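Local coordinates for protein Cwp19 (Clostridioides difficile, PDB 5OQ3) that carries a TIM-barrel glycoside hydrolase domain and probably cleaves bacterial cell-wall peptidoglycan, at residues Y36-W40 against F362-D366; P246-W250 against L305-W309; Y321-G325 against Q346-N350. One frame throughout, in Å; residues are numbered along the deposited sequence.

Interaction 1 of 3, residues Y36-W40 against F362-D366; sequences YNLDW and FSAKD
Asp39 and Ser363 meet because each turns its polar end toward the other: Asp39 places CG beside its backbone N, anti to the carbonyl carbon (chi1 -63°), and Ser363 holds OG between its own backbone N and carbonyl carbon (chi1 70°). Ser363 OG donates to Asp39 OD1 over 2.7 Å, and the carboxylate accepts on its syn lone pair, on the side of the second carboxylate oxygen. The same oxygen takes a second bond, with Lys365 N 2.9 Å from Asp39 OD1, but this amide arrives from above the carboxylate plane. One oxygen of a loop residue thus grips both the serine just before helix 364-369 and a main-chain N-H of its first turn. The helix start is braced as well: Ser363 N gives a hydrogen bond to Asp366 OD2 over 3.0 Å, on the lone pair facing away from the other oxygen.

Leu38 supplies the apolar half of the contact, dividing its two methyls between different partners. CD2 reaches the Phe362 ring obliquely, 3.8 Å from Phe362 CZ, while Leu38 CD1 is pressed against Lys365 CE at 3.3 Å, tighter than usual for two carbons. The peptide bond between Phe362 and Ser363 is cis, and Ser363 CB lies over the centre of the Phe362 ring.

The example illustrates how a barrel can be tied together at its closure. The loop following strand 27-32 meets the start of the helix following strand 356-361, and these two strands are neighbours in the closed sheet. Asp39 OD2 is also bonded to Ser33 N, just past the first strand, and Ala364 packs on Ile32 of that strand and on Leu57 and Leu61 of helix 47-63.

Interaction 2 of 3, residues P246-W250 against L305-W309; sequences PAGIW and LVAWW
Trp308 lays the far corner of its indole against Trp250, with Trp308 CH2 3.6 Å from Trp250 CE3 and also close to Trp250 CB. The two planes are near parallel, 21° apart, yet slid so far that the six-membered rings barely overlap, their centroids lying 5.9 Å apart. Trp308 has CG anti to its backbone N (chi1 -172°), which carries the ring off helix 302-313 toward the loop after strand 241-244. Its CZ3 also sits above the centre of the neighbouring Trp309 ring, so three indoles are assembled at one interface.

Trp309 adds the polar tie. Its NE1 donates to Gly248 O over 2.8 Å in a fairly straight bond (159°). The acceptor lies in the indole plane, although the donor is tilted out of the carbonyl plane. Leu305 CD2 packs beside the same oxygen, 3.5 Å from Gly248 O.

All three indole nitrogens have an oxygen partner: Gly248 O for Trp309, Asp274 for Trp250 and Thr258 O for Trp308. The chemistry is therefore divided, with ring carbons filling a buried joint and each N-H bonded to an oxygen, which would help fix how its ring is turned.

Interaction 3 of 3, residues Y321-G325 against Q346-N350; sequences YIGQG and QVTLN
Gln324 links a strand to the helix that packs on it, within the beta-alpha-beta unit formed by strand 319-324, helix 343-350 and strand 356-361 of the TIM barrel. The strand and helix segments run almost antiparallel (168°), their axes 10.7 Å apart at closest approach, as expected for the helix of a right-handed beta-alpha-beta crossover, which runs back along the outside of the barrel. From CB, which points toward the helix, the chain goes on to CG and then folds at chi2 (-68°), a bend that brings the amide to face Asn350 and Gln346. CD carries OE1 toward the asparagine, and Asn350 ND2 donates to Gln324 OE1 over 2.9 Å. This bond is clearly bent (135° at the hydrogen), although it lies in the plane of both groups, whose amides are nearly coplanar. Val347 CG2 flanks the same oxygen, 4.1 Å from Gln324 OE1. At the other branch of the tip, Gln324 NE2 stands 3.1 Å from Gln346 OE1, with the two side chains sliding past each other in opposite directions.

Two residues earlier on the same strand face, Ile322 provides an apolar neighbour for the asparagine, its CG1 3.9 Å from Asn350 ND2. The buried amides find further partners around them. Ser359 of the next strand is bonded to Gln324 OE1, and the hydroxyl of Tyr302 is bonded both to Gln324 NE2 and to Asn350 OD1. Gln346 NE2 is hydrogen-bonded to Glu342 OE1.

A water extends the network to the end of the strand: it accepts from Gly325 N over 2.9 Å and donates to Gln346 OE1 over 2.8 Å.

From the N terminus, residues 36-40, in the loop after the first barrel strand, pair with 362-366, just after the last; interaction 1 thus closes a loop that spans nearly the whole barrel and encloses the other two. Inside it, interaction 2 opens at 246-250 and closes at 305-309, joining the loop after the fifth strand to helix 302-313. Interaction 3 follows in series, from strand 319-324 to helix 343-350, so no contacts cross. Interactions 2 and 3 touch where Val306 packs on Leu349 and Asn350, linking consecutive helices. Interactions 3 and 1 meet where Phe362, just past the last strand, comes beside strand 319-324, with Phe362 N 3.0 Å from Gln324 O, probably hydrogen-bonded.

Interaction 1 of 3, residues Y36-W40 against F362-D366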
loop_
_atom_site.group_PDB
_atom_site.type_symbol
_atom_site.label_atom_id
_atom_site.label_comp_id
_atom_site.label_asym_id
_atom_site.label_seq_id
_atom_site.Cartn_x
_atom_site.Cartn_y
_atom_site.Cartn_z
ATOM N N TYR A 36 -1.287 -9.372 -10.343
ATOM C CA TYR A 36 -0.664 -9.772 -11.608
ATOM C C TYR A 36 0.669 -10.516 -11.393
ATOM O O TYR A 36 1.494 -10.571 -12.286
ATOM C CB TYR A 36 -0.494 -8.581 -12.542
ATOM C CG TYR A 36 -1.776 -7.944 -12.942
ATOM C CD1 TYR A 36 -2.760 -8.689 -13.615
ATOM C CD2 TYR A 36 -2.020 -6.597 -12.696
ATOM C CE1 TYR A 36 -3.950 -8.112 -14.010
ATOM C CE2 TYR A 36 -3.221 -6.014 -13.092
ATOM C CZ TYR A 36 -4.173 -6.783 -13.742
ATOM O OH TYR A 36 -5.351 -6.230 -14.148
ATOM N N ASN A 37 0.838 -11.144 -10.217
ATOM C CA ASN A 37 2.026 -11.950 -9.921
ATOM C C ASN A 37 3.299 -11.114 -10.114
ATOM O O ASN A 37 4.298 -11.607 -10.573
ATOM C CB ASN A 37 1.997 -13.227 -10.801
ATOM C CG ASN A 37 0.806 -14.096 -10.463
ATOM O OD1 ASN A 37 -0.293 -13.899 -10.988
ATOM N ND2 ASN A 37 0.992 -15.006 -9.510
ATOM N N LEU A 38 3.244 -9.834 -9.742
ATOM C CA LEU A 38 4.351 -8.911 -10.070
ATOM C C LEU A 38 5.684 -9.358 -9.449
ATOM O O LEU A 38 6.684 -9.534 -10.149
ATOM C CB LEU A 38 4.017 -7.486 -9.622
ATOM C CG LEU A 38 5.058 -6.427 -9.967
ATOM C CD1 LEU A 38 5.071 -6.201 -11.481
ATOM C CD2 LEU A 38 4.848 -5.116 -9.184
ATOM N N ASP A 39 5.696 -9.505 -8.128
ATOM C CA ASP A 39 6.876 -9.927 -7.407
ATOM C C ASP A 39 6.855 -11.386 -6.963
ATOM O O ASP A 39 7.889 -12.016 -6.953
ATOM C CB ASP A 39 7.080 -9.087 -6.146
ATOM C CG ASP A 39 7.327 -7.608 -6.429
ATOM O OD1 ASP A 39 8.279 -7.281 -7.144
ATOM O OD2 ASP A 39 6.526 -6.750 -6.004
ATOM N N TRP A 40 5.695 -11.879 -6.526
ATOM C CA TRP A 40 5.529 -13.252 -6.050
ATOM C C TRP A 40 4.025 -13.595 -6.101
ATOM O O TRP A 40 3.204 -12.685 -5.846
ATOM C CB TRP A 40 6.031 -13.372 -4.601
ATOM C CG TRP A 40 5.899 -14.757 -4.058
ATOM C CD1 TRP A 40 6.746 -15.808 -4.257
ATOM C CD2 TRP A 40 4.774 -15.274 -3.338
ATOM N NE1 TRP A 40 6.238 -16.922 -3.672
ATOM C CE2 TRP A 40 5.029 -16.626 -3.096
ATOM C CE3 TRP A 40 3.583 -14.702 -2.835
ATOM C CZ2 TRP A 40 4.137 -17.441 -2.403
ATOM C CZ3 TRP A 40 2.694 -15.526 -2.146
ATOM C CH2 TRP A 40 2.963 -16.880 -1.967
ATOM N N PHE A 362 9.971 0.066 -4.064
ATOM C CA PHE A 362 9.062 -0.487 -5.057
ATOM C C PHE A 362 9.843 -0.913 -6.274
ATOM O O PHE A 362 10.244 -0.035 -7.025
ATOM C CB PHE A 362 7.929 0.465 -5.438
ATOM C CG PHE A 362 6.774 -0.297 -6.040
ATOM C CD1 PHE A 362 6.716 -0.561 -7.416
ATOM C CD2 PHE A 362 5.851 -0.920 -5.213
ATOM C CE1 PHE A 362 5.704 -1.319 -7.943
ATOM C CE2 PHE A 362 4.839 -1.704 -5.752
ATOM C CZ PHE A 362 4.776 -1.901 -7.117
ATOM N N SER A 363 10.059 -2.221 -6.494
ATOM C CA SER A 363 9.550 -3.337 -5.713
ATOM C C SER A 363 10.644 -4.388 -5.572
ATOM O O SER A 363 11.730 -4.259 -6.140
ATOM C CB SER A 363 8.258 -3.926 -6.320
ATOM O OG SER A 363 8.533 -4.590 -7.538
ATOM N N ALA A 364 10.337 -5.449 -4.849
ATOM C CA ALA A 364 11.293 -6.514 -4.555
ATOM C C ALA A 364 11.964 -7.106 -5.781
ATOM O O ALA A 364 13.182 -7.371 -5.745
ATOM C CB ALA A 364 10.610 -7.604 -3.763
ATOM N N LYS A 365 11.207 -7.319 -6.864
ATOM C CA LYS A 365 11.799 -7.902 -8.065
ATOM C C LYS A 365 12.949 -7.061 -8.615
ATOM O O LYS A 365 13.863 -7.583 -9.272
ATOM C CB LYS A 365 10.734 -8.118 -9.145
ATOM C CG LYS A 365 10.155 -6.869 -9.803
ATOM C CD LYS A 365 9.173 -7.309 -10.895
ATOM C CE LYS A 365 8.358 -6.165 -11.459
ATOM N NZ LYS A 365 9.202 -5.184 -12.184
ATOM N N ASP A 366 12.841 -5.739 -8.435
ATOM C CA ASP A 366 13.876 -4.873 -9.005
ATOM C C ASP A 366 15.210 -5.061 -8.306
ATOM O O ASP A 366 16.245 -5.025 -8.931
ATOM C CB ASP A 366 13.429 -3.419 -8.959
ATOM C CG ASP A 366 12.216 -3.176 -9.804
ATOM O OD1 ASP A 366 12.256 -3.400 -11.032
ATOM O OD2 ASP A 366 11.198 -2.721 -9.257
#

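Interaction 2 of 3, residues P246-W250 against L305-W309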
loop_
_atom_site.group_PDB
_atom_site.type_symbol
_atom_site.label_atom_id
_atom_site.label_comp_id
_atom_site.label_asym_id
_atom_site.label_seq_id
_atom_site.Cartn_x
_atom_site.Cartn_y
_atom_site.Cartn_z
ATOM N N PRO A 246 0.563 6.702 0.682
ATOM C CA PRO A 246 -0.169 7.498 -0.294
ATOM C C PRO A 246 0.731 7.945 -1.432
ATOM O O PRO A 246 1.973 7.835 -1.393
ATOM C CB PRO A 246 -0.648 8.666 0.542
ATOM C CG PRO A 246 0.541 8.916 1.427
ATOM C CD PRO A 246 1.098 7.537 1.770
ATOM N N ALA A 247 0.069 8.493 -2.433
ATOM C CA ALA A 247 0.800 9.145 -3.511
ATOM C C ALA A 247 1.673 10.299 -2.933
ATOM O O ALA A 247 1.419 10.846 -1.849
ATOM C CB ALA A 247 -0.173 9.681 -4.533
ATOM N N GLY A 248 2.689 10.660 -3.698
ATOM C CA GLY A 248 3.745 11.524 -3.208
ATOM C C GLY A 248 3.453 13.017 -3.092
ATOM O O GLY A 248 4.223 13.741 -2.440
ATOM N N ILE A 249 2.379 13.476 -3.732
ATOM C CA ILE A 249 1.927 14.853 -3.607
ATOM C C ILE A 249 0.544 14.838 -2.907
ATOM O O ILE A 249 -0.397 14.158 -3.342
ATOM C CB ILE A 249 1.846 15.571 -4.968
ATOM C CG1 ILE A 249 3.258 15.764 -5.539
ATOM C CG2 ILE A 249 1.123 16.914 -4.840
ATOM C CD1 ILE A 249 3.274 16.174 -6.987
ATOM N N TRP A 250 0.450 15.616 -1.831
ATOM C CA TRP A 250 -0.778 15.827 -1.073
ATOM C C TRP A 250 -1.601 16.966 -1.707
ATOM O O TRP A 250 -2.680 16.707 -2.275
ATOM C CB TRP A 250 -0.422 16.104 0.381
ATOM C CG TRP A 250 -1.572 16.549 1.207
ATOM C CD1 TRP A 250 -2.625 15.776 1.656
ATOM C CD2 TRP A 250 -1.813 17.876 1.697
ATOM N NE1 TRP A 250 -3.490 16.556 2.398
ATOM C CE2 TRP A 250 -3.039 17.849 2.408
ATOM C CE3 TRP A 250 -1.161 19.099 1.534
ATOM C CZ2 TRP A 250 -3.595 18.989 2.988
ATOM C CZ3 TRP A 250 -1.704 20.227 2.177
ATOM C CH2 TRP A 250 -2.897 20.157 2.858
ATOM N N LEU A 305 10.324 17.383 -2.241
ATOM C CA LEU A 305 9.340 16.572 -1.562
ATOM C C LEU A 305 9.857 15.915 -0.294
ATOM O O LEU A 305 9.095 15.809 0.686
ATOM C CB LEU A 305 8.734 15.573 -2.546
ATOM C CG LEU A 305 7.704 16.228 -3.501
ATOM C CD1 LEU A 305 7.496 15.375 -4.748
ATOM C CD2 LEU A 305 6.401 16.522 -2.747
ATOM N N VAL A 306 11.104 15.452 -0.261
ATOM C CA VAL A 306 11.605 14.886 0.995
ATOM C C VAL A 306 11.547 15.942 2.111
ATOM O O VAL A 306 11.171 15.631 3.231
ATOM C CB VAL A 306 13.001 14.229 0.881
ATOM C CG1 VAL A 306 12.964 12.940 0.092
ATOM C CG2 VAL A 306 14.058 15.161 0.369
ATOM N N ALA A 307 11.905 17.169 1.794
ATOM C CA ALA A 307 11.843 18.265 2.765
ATOM C C ALA A 307 10.430 18.571 3.229
ATOM O O ALA A 307 10.166 18.779 4.417
ATOM C CB ALA A 307 12.500 19.503 2.208
ATOM N N TRP A 308 9.522 18.590 2.267
ATOM C CA TRP A 308 8.128 18.892 2.564
ATOM C C TRP A 308 7.521 17.834 3.495
ATOM O O TRP A 308 6.868 18.163 4.500
ATOM C CB TRP A 308 7.311 19.042 1.248
ATOM C CG TRP A 308 5.919 19.539 1.535
ATOM C CD1 TRP A 308 5.535 20.855 1.656
ATOM C CD2 TRP A 308 4.724 18.733 1.778
ATOM N NE1 TRP A 308 4.194 20.910 1.942
ATOM C CE2 TRP A 308 3.669 19.642 2.028
ATOM C CE3 TRP A 308 4.469 17.361 1.799
ATOM C CZ2 TRP A 308 2.398 19.234 2.319
ATOM C CZ3 TRP A 308 3.206 16.952 2.064
ATOM C CH2 TRP A 308 2.173 17.884 2.331
ATOM N N TRP A 309 7.745 16.566 3.177
ATOM C CA TRP A 309 7.231 15.483 4.001
ATOM C C TRP A 309 7.889 15.407 5.366
ATOM O O TRP A 309 7.201 15.140 6.373
ATOM C CB TRP A 309 7.342 14.164 3.244
ATOM C CG TRP A 309 6.299 14.010 2.171
ATOM C CD1 TRP A 309 6.468 14.071 0.831
ATOM C CD2 TRP A 309 4.914 13.759 2.387
ATOM N NE1 TRP A 309 5.257 13.900 0.202
ATOM C CE2 TRP A 309 4.294 13.694 1.144
ATOM C CE3 TRP A 309 4.150 13.535 3.525
ATOM C CZ2 TRP A 309 2.932 13.448 0.991
ATOM C CZ3 TRP A 309 2.761 13.299 3.378
ATOM C CH2 TRP A 309 2.188 13.245 2.117
#

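Interaction 3 of 3, residues Y321-G325 against Q346-N350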
loop_
_atom_site.group_PDB
_atom_site.type_symbol
_atom_site.label_atom_id
_atom_site.label_comp_id
_atom_site.label_asym_id
_atom_site.label_seq_id
_atom_site.Cartn_x
_atom_site.Cartn_y
_atom_site.Cartn_z
ATOM N N TYR A 321 8.625 7.146 6.255
ATOM C CA TYR A 321 9.531 6.355 5.408
ATOM C C TYR A 321 9.325 6.863 3.995
ATOM O O TYR A 321 8.209 7.166 3.633
ATOM C CB TYR A 321 9.239 4.837 5.502
ATOM C CG TYR A 321 9.087 4.273 6.895
ATOM C CD1 TYR A 321 10.021 4.533 7.882
ATOM C CD2 TYR A 321 8.011 3.497 7.227
ATOM C CE1 TYR A 321 9.888 4.009 9.156
ATOM C CE2 TYR A 321 7.879 2.942 8.506
ATOM C CZ TYR A 321 8.803 3.229 9.441
ATOM O OH TYR A 321 8.643 2.685 10.689
ATOM N N ILE A 322 10.383 6.917 3.181
ATOM C CA ILE A 322 10.240 7.349 1.815
ATOM C C ILE A 322 10.051 6.167 0.890
ATOM O O ILE A 322 10.820 5.194 0.935
ATOM C CB ILE A 322 11.461 8.163 1.361
ATOM C CG1 ILE A 322 11.710 9.330 2.307
ATOM C CG2 ILE A 322 11.331 8.565 -0.105
ATOM C CD1 ILE A 322 10.557 10.293 2.492
ATOM N N GLY A 323 8.979 6.244 0.071
ATOM C CA GLY A 323 8.799 5.260 -0.975
ATOM C C GLY A 323 9.727 5.551 -2.135
ATOM O O GLY A 323 9.644 6.611 -2.772
ATOM N N GLN A 324 10.592 4.581 -2.452
ATOM C CA GLN A 324 11.631 4.730 -3.469
ATOM C C GLN A 324 11.253 3.998 -4.736
ATOM O O GLN A 324 11.036 2.777 -4.722
ATOM C CB GLN A 324 12.973 4.150 -2.940
ATOM C CG GLN A 324 13.418 4.555 -1.532
ATOM C CD GLN A 324 13.839 6.011 -1.283
ATOM O OE1 GLN A 324 14.107 6.358 -0.152
ATOM N NE2 GLN A 324 13.987 6.838 -2.304
ATOM N N GLY A 325 11.274 4.721 -5.857
ATOM C CA GLY A 325 10.845 4.186 -7.138
ATOM C C GLY A 325 11.866 3.501 -7.999
ATOM O O GLY A 325 12.086 3.878 -9.169
ATOM N N GLN A 346 19.691 9.607 -3.518
ATOM C CA GLN A 346 18.428 9.811 -2.840
ATOM C C GLN A 346 18.492 9.446 -1.380
ATOM O O GLN A 346 18.031 10.225 -0.549
ATOM C CB GLN A 346 17.298 9.069 -3.576
ATOM C CG GLN A 346 16.988 9.579 -4.959
ATOM C CD GLN A 346 15.602 9.162 -5.464
ATOM O OE1 GLN A 346 14.946 8.261 -4.918
ATOM N NE2 GLN A 346 15.190 9.764 -6.579
ATOM N N VAL A 347 19.007 8.271 -1.036
ATOM C CA VAL A 347 18.994 7.865 0.346
ATOM C C VAL A 347 19.975 8.691 1.179
ATOM O O VAL A 347 19.703 9.010 2.318
ATOM C CB VAL A 347 19.252 6.349 0.491
ATOM C CG1 VAL A 347 19.397 5.943 1.943
ATOM C CG2 VAL A 347 18.094 5.562 -0.127
ATOM N N THR A 348 21.085 9.113 0.585
ATOM C CA THR A 348 22.006 10.025 1.267
ATOM C C THR A 348 21.291 11.337 1.658
ATOM O O THR A 348 21.437 11.845 2.774
ATOM C CB THR A 348 23.239 10.277 0.398
ATOM O OG1 THR A 348 23.918 9.042 0.152
ATOM C CG2 THR A 348 24.210 11.259 1.060
ATOM N N LEU A 349 20.473 11.863 0.755
ATOM C CA LEU A 349 19.690 13.048 1.053
ATOM C C LEU A 349 18.690 12.766 2.167
ATOM O O LEU A 349 18.545 13.591 3.081
ATOM C CB LEU A 349 19.008 13.545 -0.209
ATOM C CG LEU A 349 18.182 14.829 -0.048
ATOM C CD1 LEU A 349 19.052 16.007 0.421
ATOM C CD2 LEU A 349 17.410 15.139 -1.317
ATOM N N ASN A 350 17.970 11.640 2.079
ATOM C CA ASN A 350 17.008 11.310 3.102
ATOM C C ASN A 350 17.643 11.381 4.468
ATOM O O ASN A 350 17.015 11.801 5.437
ATOM C CB ASN A 350 16.489 9.872 2.961
ATOM C CG ASN A 350 15.679 9.631 1.707
ATOM O OD1 ASN A 350 15.371 10.566 0.941
ATOM N ND2 ASN A 350 15.394 8.349 1.455
HETATM O O HOH W 1 12.398 7.340 -5.392
#